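Local coordinates for intracellular sulfur oxidation protein dsrF (Allochromatium vinosum, PDB 2HY5) that is of uncertain function but could take part in the oxidation of intracellular sulfur, as a DsrF/TusC family subunit assembled with DsrE and DsrH, at residues Asp46-Leu51 and Glu88-Thr93; Lys6-Leu11 and Ser130-Ser135. All coordinates share one frame; numbering follows the deposited sequence.

Interaction 1: Asp46-Leu51 and Glu88-Thr93; sequences DGVYQL and EARGLT
A Schellman motif ends helix 84-89, with Gly91 at positive phi as its C-prime residue, and from this turn Arg90 and Leu92 reach across to the turn Asp46-Leu51 in the loop after strand 38-43. Arg90 does most of the work. Its CG stands anti to the carbonyl carbon (chi1 -62°), the chain runs extended from CG to NE, and a bend at chi4 (68°) turns the guanidinium toward Asp46. NE and NH2 grip the carboxylate side-on, both on the single oxygen OD1. Arg90 NE meets the anti lone pair of Asp46 OD1 at 2.9 Å, whereas Arg90 NH2 reaches that oxygen from above the carboxylate plane, also at 2.9 Å. With carboxylate and guanidinium planes 84° apart, the guanidinium presents both N-H groups in its own plane to one oxygen, and both bonds are moderately bent. OD2 of Asp46 is hydrogen-bonded to Ser10 OG of the DsrH chain, and Arg90 NH1 to Ser86 O, so both charged groups are pinned on two sides in a buried place at the subunit interface. Tyr49 crosses the arginine obliquely: CD of Arg90 sits over one ring face, 3.8 Å from the centroid, in a CH-pi contact, and Val48 CG2 touches the same CD at 3.6 Å. Leu92 CD1 approaches CE2 of Tyr49 at 3.7 Å, the two side chains crossing at about a right angle. The Tyr49 ring also stacks with Tyr38 of the DsrH chain. A water in the ring plane lies 2.8 Å from Tyr49 OH and donates to Arg90 O at 2.5 Å.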
loop_
_atom_site.group_PDB
_atom_site.type_symbol
_atom_site.label_atom_id
_atom_site.label_comp_id
_atom_site.label_asym_id
_atom_site.label_seq_id
_atom_site.Cartn_x
_atom_site.Cartn_y
_atom_site.Cartn_z
ATOM N N ASP B 46 -7.347 10.710 -7.308
ATOM C CA ASP B 46 -8.289 10.395 -6.234
ATOM C C ASP B 46 -8.240 11.384 -5.081
ATOM O O ASP B 46 -9.090 11.351 -4.193
ATOM C CB ASP B 46 -8.079 8.971 -5.702
ATOM C CG ASP B 46 -8.699 7.913 -6.600
ATOM O OD1 ASP B 46 -9.516 8.269 -7.473
ATOM O OD2 ASP B 46 -8.371 6.720 -6.418
ATOM N N GLY B 47 -7.246 12.263 -5.096
ATOM C CA GLY B 47 -7.144 13.261 -4.048
ATOM C C GLY B 47 -8.341 14.199 -4.055
ATOM O O GLY B 47 -8.694 14.778 -3.025
ATOM N N VAL B 48 -8.984 14.358 -5.209
ATOM C CA VAL B 48 -10.141 15.247 -5.270
ATOM C C VAL B 48 -11.280 14.710 -4.403
ATOM O O VAL B 48 -12.153 15.458 -3.985
ATOM C CB VAL B 48 -10.649 15.451 -6.723
ATOM C CG1 VAL B 48 -9.499 15.964 -7.602
ATOM C CG2 VAL B 48 -11.221 14.161 -7.279
ATOM N N TYR B 49 -11.260 13.408 -4.128
ATOM C CA TYR B 49 -12.291 12.794 -3.297
ATOM C C TYR B 49 -12.149 13.234 -1.842
ATOM O O TYR B 49 -13.082 13.099 -1.044
ATOM C CB TYR B 49 -12.198 11.268 -3.391
ATOM C CG TYR B 49 -12.867 10.674 -4.614
ATOM C CD1 TYR B 49 -12.247 9.667 -5.348
ATOM C CD2 TYR B 49 -14.144 11.079 -4.999
ATOM C CE1 TYR B 49 -12.879 9.071 -6.434
ATOM C CE2 TYR B 49 -14.788 10.493 -6.081
ATOM C CZ TYR B 49 -14.150 9.488 -6.791
ATOM O OH TYR B 49 -14.797 8.890 -7.841
ATOM N N GLN B 50 -10.974 13.746 -1.486
ATOM C CA GLN B 50 -10.759 14.201 -0.117
ATOM C C GLN B 50 -11.647 15.398 0.215
ATOM O O GLN B 50 -11.937 15.665 1.382
ATOM C CB GLN B 50 -9.295 14.593 0.092
ATOM C CG GLN B 50 -8.315 13.434 0.079
ATOM C CD GLN B 50 -6.901 13.884 0.411
ATOM O OE1 GLN B 50 -6.708 14.863 1.129
ATOM N NE2 GLN B 50 -5.911 13.157 -0.087
ATOM N N LEU B 51 -12.092 16.112 -0.814
ATOM C CA LEU B 51 -12.915 17.296 -0.604
ATOM C C LEU B 51 -14.415 17.145 -0.818
ATOM O O LEU B 51 -15.117 18.146 -0.901
ATOM C CB LEU B 51 -12.409 18.444 -1.481
ATOM C CG LEU B 51 -10.983 18.938 -1.230
ATOM C CD1 LEU B 51 -10.661 20.064 -2.202
ATOM C CD2 LEU B 51 -10.852 19.416 0.208
ATOM N N GLU B 88 -13.765 15.576 -13.553
ATOM C CA GLU B 88 -14.548 15.064 -14.677
ATOM C C GLU B 88 -14.485 13.545 -14.786
ATOM O O GLU B 88 -15.506 12.882 -15.002
ATOM C CB GLU B 88 -14.062 15.683 -15.991
ATOM C CG GLU B 88 -14.781 15.158 -17.228
ATOM C CD GLU B 88 -14.187 15.684 -18.520
ATOM O OE1 GLU B 88 -12.986 15.437 -18.774
ATOM O OE2 GLU B 88 -14.924 16.340 -19.285
ATOM N N ALA B 89 -13.284 12.992 -14.646
ATOM C CA ALA B 89 -13.107 11.551 -14.740
ATOM C C ALA B 89 -13.936 10.834 -13.679
ATOM O O ALA B 89 -14.282 9.661 -13.828
ATOM C CB ALA B 89 -11.630 11.202 -14.581
ATOM N N ARG B 90 -14.273 11.553 -12.617
ATOM C CA ARG B 90 -15.039 10.971 -11.527
ATOM C C ARG B 90 -16.494 11.446 -11.505
ATOM O O ARG B 90 -17.229 11.199 -10.549
ATOM C CB ARG B 90 -14.314 11.274 -10.213
ATOM C CG ARG B 90 -12.936 10.629 -10.196
ATOM C CD ARG B 90 -12.030 11.094 -9.073
ATOM N NE ARG B 90 -10.783 10.329 -9.073
ATOM C CZ ARG B 90 -9.855 10.404 -10.025
ATOM N NH1 ARG B 90 -10.017 11.219 -11.063
ATOM N NH2 ARG B 90 -8.769 9.648 -9.955
ATOM N N GLY B 91 -16.906 12.110 -12.582
ATOM C CA GLY B 91 -18.267 12.604 -12.680
ATOM C C GLY B 91 -18.620 13.602 -11.596
ATOM O O GLY B 91 -19.775 13.700 -11.179
ATOM N N LEU B 92 -17.625 14.353 -11.139
ATOM C CA LEU B 92 -17.851 15.342 -10.098
ATOM C C LEU B 92 -17.735 16.754 -10.646
ATOM O O LEU B 92 -17.116 16.981 -11.684
ATOM C CB LEU B 92 -16.834 15.166 -8.966
ATOM C CG LEU B 92 -16.775 13.825 -8.237
ATOM C CD1 LEU B 92 -15.646 13.871 -7.222
ATOM C CD2 LEU B 92 -18.103 13.538 -7.550
ATOM N N THR B 93 -18.345 17.698 -9.940
ATOM C CA THR B 93 -18.282 19.100 -10.321
ATOM C C THR B 93 -17.900 19.826 -9.042
ATOM O O THR B 93 -17.894 19.220 -7.966
ATOM C CB THR B 93 -19.643 19.623 -10.823
ATOM O OG1 THR B 93 -20.565 19.705 -9.730
ATOM C CG2 THR B 93 -20.206 18.689 -11.880
HETATM O O HOH W 1 -17.323 10.033 -8.366
#

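Interaction 2: Lys6-Leu11 and Ser130-Ser135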
loop_
_atom_site.group_PDB
_atom_site.type_symbol
_atom_site.label_atom_id
_atom_site.label_comp_id
_atom_site.label_asym_id
_atom_site.label_seq_id
_atom_site.Cartn_x
_atom_site.Cartn_y
_atom_site.Cartn_z
ATOM N N LYS B 6 10.298 30.024 0.925
ATOM C CA LYS B 6 10.148 28.936 -0.033
ATOM C C LYS B 6 8.703 28.651 -0.403
ATOM O O LYS B 6 7.772 28.989 0.327
ATOM C CB LYS B 6 10.759 27.649 0.511
ATOM C CG LYS B 6 12.269 27.601 0.459
ATOM C CD LYS B 6 12.753 26.219 0.845
ATOM C CE LYS B 6 14.258 26.113 0.719
ATOM N NZ LYS B 6 14.733 24.758 1.095
ATOM N N LYS B 7 8.538 28.020 -1.558
ATOM C CA LYS B 7 7.234 27.644 -2.071
ATOM C C LYS B 7 7.038 26.148 -1.845
ATOM O O LYS B 7 7.733 25.331 -2.443
ATOM C CB LYS B 7 7.158 27.961 -3.567
ATOM C CG LYS B 7 5.952 27.353 -4.244
ATOM C CD LYS B 7 4.703 27.723 -3.483
ATOM C CE LYS B 7 3.521 26.901 -3.918
ATOM N NZ LYS B 7 2.358 27.242 -3.075
ATOM N N PHE B 8 6.090 25.801 -0.978
ATOM C CA PHE B 8 5.800 24.407 -0.667
ATOM C C PHE B 8 4.481 23.937 -1.262
ATOM O O PHE B 8 3.459 24.612 -1.126
ATOM C CB PHE B 8 5.740 24.191 0.848
ATOM C CG PHE B 8 7.079 24.223 1.529
ATOM C CD1 PHE B 8 7.160 24.249 2.918
ATOM C CD2 PHE B 8 8.258 24.205 0.791
ATOM C CE1 PHE B 8 8.393 24.257 3.563
ATOM C CE2 PHE B 8 9.498 24.213 1.429
ATOM C CZ PHE B 8 9.565 24.239 2.815
ATOM N N MET B 9 4.507 22.781 -1.918
ATOM C CA MET B 9 3.294 22.202 -2.494
ATOM C C MET B 9 2.967 20.916 -1.755
ATOM O O MET B 9 3.849 20.104 -1.489
ATOM C CB MET B 9 3.471 21.867 -3.984
ATOM C CG MET B 9 2.282 21.084 -4.561
ATOM S SD MET B 9 2.434 20.565 -6.288
ATOM C CE MET B 9 2.046 22.074 -7.105
ATOM N N TYR B 10 1.695 20.743 -1.414
ATOM C CA TYR B 10 1.230 19.535 -0.745
ATOM C C TYR B 10 0.410 18.804 -1.791
ATOM O O TYR B 10 -0.690 19.233 -2.127
ATOM C CB TYR B 10 0.364 19.904 0.458
ATOM C CG TYR B 10 1.170 20.478 1.594
ATOM C CD1 TYR B 10 1.761 19.643 2.538
ATOM C CD2 TYR B 10 1.373 21.855 1.710
ATOM C CE1 TYR B 10 2.537 20.158 3.572
ATOM C CE2 TYR B 10 2.151 22.381 2.743
ATOM C CZ TYR B 10 2.728 21.524 3.670
ATOM O OH TYR B 10 3.500 22.027 4.694
ATOM N N LEU B 11 0.963 17.714 -2.313
ATOM C CA LEU B 11 0.315 16.928 -3.357
ATOM C C LEU B 11 -0.531 15.783 -2.814
ATOM O O LEU B 11 -0.001 14.757 -2.392
ATOM C CB LEU B 11 1.377 16.373 -4.307
ATOM C CG LEU B 11 0.923 15.502 -5.478
ATOM C CD1 LEU B 11 0.015 16.294 -6.394
ATOM C CD2 LEU B 11 2.147 15.007 -6.234
ATOM N N SER B 130 7.180 25.201 -7.441
ATOM C CA SER B 130 7.455 24.720 -6.093
ATOM C C SER B 130 8.918 24.434 -5.792
ATOM O O SER B 130 9.661 23.945 -6.641
ATOM C CB SER B 130 6.627 23.463 -5.819
ATOM O OG SER B 130 5.245 23.722 -6.009
ATOM N N ASP B 131 9.325 24.734 -4.562
ATOM C CA ASP B 131 10.696 24.489 -4.135
ATOM C C ASP B 131 10.786 23.139 -3.428
ATOM O O ASP B 131 11.855 22.534 -3.333
ATOM C CB ASP B 131 11.164 25.610 -3.203
ATOM C CG ASP B 131 11.191 26.962 -3.893
ATOM O OD1 ASP B 131 11.785 27.050 -4.991
ATOM O OD2 ASP B 131 10.629 27.936 -3.343
ATOM N N ALA B 132 9.650 22.662 -2.935
ATOM C CA ALA B 132 9.597 21.380 -2.250
ATOM C C ALA B 132 8.192 20.838 -2.383
ATOM O O ALA B 132 7.219 21.588 -2.292
ATOM C CB ALA B 132 9.955 21.546 -0.782
ATOM N N VAL B 133 8.089 19.537 -2.603
ATOM C CA VAL B 133 6.789 18.900 -2.751
ATOM C C VAL B 133 6.623 17.776 -1.740
ATOM O O VAL B 133 7.402 16.818 -1.718
ATOM C CB VAL B 133 6.606 18.313 -4.170
ATOM C CG1 VAL B 133 5.192 17.746 -4.319
ATOM C CG2 VAL B 133 6.858 19.391 -5.220
ATOM N N PHE B 134 5.606 17.911 -0.898
ATOM C CA PHE B 134 5.289 16.910 0.104
ATOM C C PHE B 134 4.337 15.925 -0.553
ATOM O O PHE B 134 3.279 16.314 -1.042
ATOM C CB PHE B 134 4.603 17.562 1.302
ATOM C CG PHE B 134 5.521 18.398 2.142
ATOM C CD1 PHE B 134 6.291 17.811 3.139
ATOM C CD2 PHE B 134 5.627 19.768 1.930
ATOM C CE1 PHE B 134 7.153 18.576 3.917
ATOM C CE2 PHE B 134 6.489 20.544 2.704
ATOM C CZ PHE B 134 7.253 19.946 3.700
ATOM N N SER B 135 4.729 14.658 -0.575
ATOM C CA SER B 135 3.910 13.603 -1.156
ATOM C C SER B 135 3.526 12.619 -0.061
ATOM O O SER B 135 4.294 12.390 0.874
ATOM C CB SER B 135 4.679 12.878 -2.258
ATOM O OG SER B 135 5.028 13.778 -3.298
HETATM O O HOH W 2 14.616 24.050 -1.973
#
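Phe8, Tyr10 and Phe134 share one first torsion, CG anti to the carbonyl carbon (chi1 -72° to -73°), which puts their rings on one face of the sheet; matching chi2 keeps Tyr10 and Phe134 nearly parallel, while a different chi2 turns the face of Phe8 to the edge of Phe134. Phe134 is the middle ring. Its edge, at CE2, meets Phe8 in a T-shaped pair, centroids 5.5 Å apart and planes at 82°. Tyr10 lies beside Phe134, pointing the same way but slid apart; CE1 of Tyr10 comes to 3.5 Å from CD2 of Phe134. Tyr10 OH is buried without a hydrogen-bond partner in the model. Ala132 CB fills in against CD2 and CE2 of Phe8. An alanine in place of Tyr10 would remove the ring that flanks Phe134 and touches Val28 and Val29 of helix 21-32, and would probably leave Phe134 less firmly held. The backbones form a parallel beta ladder between strands 7-12 and 132-135, first and last in sequence and neighbours in the five-stranded sheet, with straight hydrogen bonds Met9 N to Ala132 O, Phe134 N to Met9 O and Leu11 N to Phe134 O (2.9 to 3.0 Å). On the other face Met9 CB meets Ser130 OG, which is hydrogen-bonded to Leu126 O, and Leu11 CB packs on Val133 CG1. At the start of the ladder Asp131 grips Lys7 twice: Asp131 N donates to Lys7 O at 2.7 Å, and the anti lone pair of Asp131 OD2 accepts from Lys7 N at 2.8 Å.

Overall arrangement
Both contacts are buried, yet they hold different elements. Interaction 2 joins neighbouring strands of the central parallel sheet, the second of them outermost within the chain, through a regular backbone ladder and an aromatic cluster. Interaction 1 ties two connecting regions, the turn 46-51 and the end of helix 84-89, almost wholly through side chains, with a salt bridge, a CH-pi contact and a bridging water. The turn follows strand 38-43, which flanks strand 7-12 on the side away from 132-135. Interaction 1 buries 254 Å², against 618 Å² for the strand pair. The centres of interactions 1 and 2 lie about 21 Å apart, without touching. DsrH reaches both contacts, while DsrE also covers residues of interaction 2.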